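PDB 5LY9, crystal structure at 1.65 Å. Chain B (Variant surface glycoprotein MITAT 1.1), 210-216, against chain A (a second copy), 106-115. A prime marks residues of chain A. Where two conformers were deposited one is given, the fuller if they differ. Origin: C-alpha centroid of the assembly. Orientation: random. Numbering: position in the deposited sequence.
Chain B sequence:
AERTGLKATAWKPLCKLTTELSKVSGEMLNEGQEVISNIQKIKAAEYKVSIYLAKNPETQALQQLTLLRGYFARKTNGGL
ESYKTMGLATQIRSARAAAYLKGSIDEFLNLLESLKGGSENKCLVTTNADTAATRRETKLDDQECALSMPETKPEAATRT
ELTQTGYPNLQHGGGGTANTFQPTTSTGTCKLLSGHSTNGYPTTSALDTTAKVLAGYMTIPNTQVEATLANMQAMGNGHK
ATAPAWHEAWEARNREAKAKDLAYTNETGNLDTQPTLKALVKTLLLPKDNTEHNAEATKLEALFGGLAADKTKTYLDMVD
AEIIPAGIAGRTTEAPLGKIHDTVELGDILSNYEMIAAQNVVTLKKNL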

# COMPACT_ATOMS: atom_id res chain seq x y z
N THR B 210 35.21 -12.94 -0.06
CA THR B 210 34.03 -13.72 0.29
C THR B 210 32.83 -13.13 -0.41
O THR B 210 32.82 -11.93 -0.79
CB THR B 210 33.83 -13.78 1.84
OG1 THR B 210 33.69 -12.45 2.35
CG2 THR B 210 35.03 -14.40 2.50
N ALA B 211 31.82 -13.97 -0.61
CA ALA B 211 30.55 -13.48 -1.19
C ALA B 211 29.44 -13.44 -0.16
O ALA B 211 29.29 -14.39 0.60
CB ALA B 211 30.14 -14.39 -2.34
N LYS B 212 28.70 -12.35 -0.14
CA LYS B 212 27.51 -12.19 0.71
C LYS B 212 26.29 -12.45 -0.18
O LYS B 212 26.11 -11.77 -1.19
CB LYS B 212 27.41 -10.78 1.28
CG LYS B 212 28.43 -10.45 2.36
CD LYS B 212 28.32 -11.47 3.49
CE LYS B 212 27.60 -11.04 4.75
NZ LYS B 212 26.87 -9.77 4.83
N VAL B 213 25.46 -13.45 0.20
CA VAL B 213 24.27 -13.83 -0.58
C VAL B 213 23.09 -13.85 0.40
O VAL B 213 23.26 -13.65 1.61
CB VAL B 213 24.44 -15.18 -1.31
CG1 VAL B 213 25.54 -15.02 -2.36
CG2 VAL B 213 24.72 -16.32 -0.38
N LEU B 214 21.92 -14.15 -0.12
CA LEU B 214 20.69 -14.12 0.70
C LEU B 214 20.60 -12.74 1.40
O LEU B 214 20.42 -12.64 2.60
CB LEU B 214 20.62 -15.28 1.66
CG LEU B 214 20.24 -16.63 1.05
CD1 LEU B 214 20.66 -17.78 1.92
CD2 LEU B 214 18.76 -16.59 0.82
N ALA B 215 20.82 -11.70 0.59
CA ALA B 215 20.79 -10.27 1.02
C ALA B 215 21.59 -10.03 2.27
O ALA B 215 21.23 -9.23 3.07
CB ALA B 215 19.32 -9.80 1.19
N GLY B 216 22.75 -10.68 2.39
CA GLY B 216 23.62 -10.48 3.51
C GLY B 216 23.62 -11.48 4.63
O GLY B 216 24.51 -11.46 5.49
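Chain A (106-115) DEFLNLLESL

The contact between these two stretches of the two copies of this variant surface glycoprotein is a helix laid almost antiparallel along a short strand and the residues after it, with helix side chains hydrogen-bonding to main-chain groups of the segment, one in the strand and two just after Val213. It illustrates a general principle: a helix has spent its own main-chain groups internally, so when it meets an extended segment it can answer that segment's free amides and carbonyls with polar side chains, or through water.

In chain A, residues 106 to 114 are helical, continuing a helix that begins earlier in the chain, and Leu115′ is the first residue to leave helical angles. The N-to-C direction of this helix makes an angle of 167° with that of strand 211-213, and the two axes approach to 8.5 Å. The register runs accordingly in opposite senses: Ala211 lies by Ser114′ (CA to CA 5.6 Å), Val213 by Leu111′ (CA to CA 6.7 Å) and Ala215 by Glu107′ (CA to CA 6.7 Å). Spacings of three and four residues place Glu107′, Asn110′, Leu111′ and Ser114′ along one side of the helix, whereas Phe108′, Leu109′ and Leu112′ are out of reach.

The two backbones come closest at Ala211, whose small side chain points toward the helix and meets Ser114′, CB to CB, at 3.7 Å. Ser114′ OG turns back to its own helix, donating to Asn110′ O at 2.7 Å, and also accepts a hydrogen bond from a water at 2.8 Å; the same water takes the amide of Lys212, at 3.0 Å from its N, and so bridges the chains. One turn earlier in the helix, Asn110′ ND2 donates directly to Lys212 O at 2.8 Å. The side chain of Lys212 leads away from the helix, and its NZ reaches Gly216 O at 3.0 Å within chain B.

Leu214 and Ala215 both have positive phi, and their successive amides are presented to one carboxylate. Leu214 N donates to Glu107′ OE2 at 2.8 Å and Ala215 N to Glu107′ OE1 at 3.0 Å, a two-pronged arrangement; Glu107′ is also the residue most covered by the other stretch. Its OE2 also packs against Val213 CB at 3.6 Å. The one apolar side-chain pair between the stretches is Val213 CG1 with Leu111′ CD1, 4.1 Å apart. With 289 Å² buried between the two stretches, both sides summed, this contact is modest in area, with three direct hydrogen bonds and one water bridge.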

# COMPACT_ATOMS: atom_id res chain seq x y z
N ASP A 106 18.06 -8.18 -7.87
CA ASP A 106 19.22 -7.71 -7.11
C ASP A 106 20.05 -8.90 -6.59
O ASP A 106 21.29 -8.88 -6.54
CB ASP A 106 18.77 -6.78 -5.96
CG ASP A 106 18.28 -5.41 -6.44
OD1 ASP A 106 18.35 -5.14 -7.67
OD2 ASP A 106 17.87 -4.62 -5.54
N GLU A 107 19.35 -9.94 -6.14
CA GLU A 107 20.05 -11.11 -5.57
C GLU A 107 20.87 -11.78 -6.69
O GLU A 107 22.05 -12.17 -6.48
CB GLU A 107 19.07 -12.05 -4.91
CG GLU A 107 19.64 -13.34 -4.32
CD GLU A 107 20.52 -13.13 -3.09
OE1 GLU A 107 20.29 -12.08 -2.38
OE2 GLU A 107 21.35 -14.09 -2.82
N PHE A 108 20.27 -11.96 -7.86
CA PHE A 108 21.00 -12.67 -8.94
C PHE A 108 22.16 -11.80 -9.45
O PHE A 108 23.27 -12.31 -9.69
CB PHE A 108 20.12 -13.19 -10.04
CG PHE A 108 20.76 -14.25 -10.85
CD1 PHE A 108 20.88 -15.56 -10.32
CD2 PHE A 108 21.40 -13.94 -12.02
CE1 PHE A 108 21.51 -16.52 -11.03
CE2 PHE A 108 22.04 -14.93 -12.74
CZ PHE A 108 22.14 -16.18 -12.25
N LEU A 109 21.90 -10.51 -9.69
CA LEU A 109 22.99 -9.63 -10.11
C LEU A 109 24.13 -9.60 -9.09
O LEU A 109 25.31 -9.62 -9.47
CB LEU A 109 22.55 -8.19 -10.41
CG LEU A 109 21.71 -7.94 -11.67
CD1 LEU A 109 21.26 -6.51 -11.68
CD2 LEU A 109 22.42 -8.22 -12.97
N ASN A 110 23.78 -9.51 -7.81
CA ASN A 110 24.77 -9.53 -6.76
C ASN A 110 25.59 -10.83 -6.83
O ASN A 110 26.85 -10.79 -6.63
CB ASN A 110 24.13 -9.41 -5.38
CG ASN A 110 25.15 -9.47 -4.24
OD1 ASN A 110 25.87 -8.51 -4.00
ND2 ASN A 110 25.25 -10.60 -3.59
N LEU A 111 24.92 -11.97 -7.07
CA LEU A 111 25.65 -13.23 -7.07
C LEU A 111 26.64 -13.22 -8.26
O LEU A 111 27.81 -13.54 -8.09
CB LEU A 111 24.68 -14.42 -7.20
CG LEU A 111 25.38 -15.75 -7.41
CD1 LEU A 111 26.27 -16.10 -6.21
CD2 LEU A 111 24.37 -16.82 -7.64
N LEU A 112 26.20 -12.80 -9.45
CA LEU A 112 27.07 -12.75 -10.60
C LEU A 112 28.23 -11.82 -10.33
O LEU A 112 29.40 -12.15 -10.67
CB LEU A 112 26.38 -12.35 -11.87
CG LEU A 112 25.36 -13.31 -12.44
CD1 LEU A 112 24.70 -12.73 -13.70
CD2 LEU A 112 25.97 -14.64 -12.64
N GLU A 113 27.97 -10.65 -9.74
CA GLU A 113 29.06 -9.75 -9.37
C GLU A 113 30.08 -10.39 -8.46
O GLU A 113 31.31 -10.12 -8.54
CB GLU A 113 28.51 -8.46 -8.77
CG GLU A 113 29.51 -7.35 -8.74
CD GLU A 113 28.92 -6.03 -8.21
OE1 GLU A 113 27.64 -5.90 -8.16
OE2 GLU A 113 29.74 -5.12 -7.85
N SER A 114 29.59 -11.22 -7.57
CA SER A 114 30.41 -11.80 -6.51
C SER A 114 31.24 -12.97 -6.97
O SER A 114 32.18 -13.34 -6.28
CB SER A 114 29.54 -12.26 -5.35
OG SER A 114 28.80 -11.15 -4.81
N LEU A 115 30.94 -13.53 -8.12
CA LEU A 115 31.68 -14.69 -8.61
C LEU A 115 32.83 -14.24 -9.49
O LEU A 115 32.93 -14.57 -10.66
CB LEU A 115 30.75 -15.68 -9.32
CG LEU A 115 29.63 -16.30 -8.52
CD1 LEU A 115 28.71 -17.17 -9.39
CD2 LEU A 115 30.22 -17.07 -7.33
O HOH W 1 29.42 -10.38 -2.23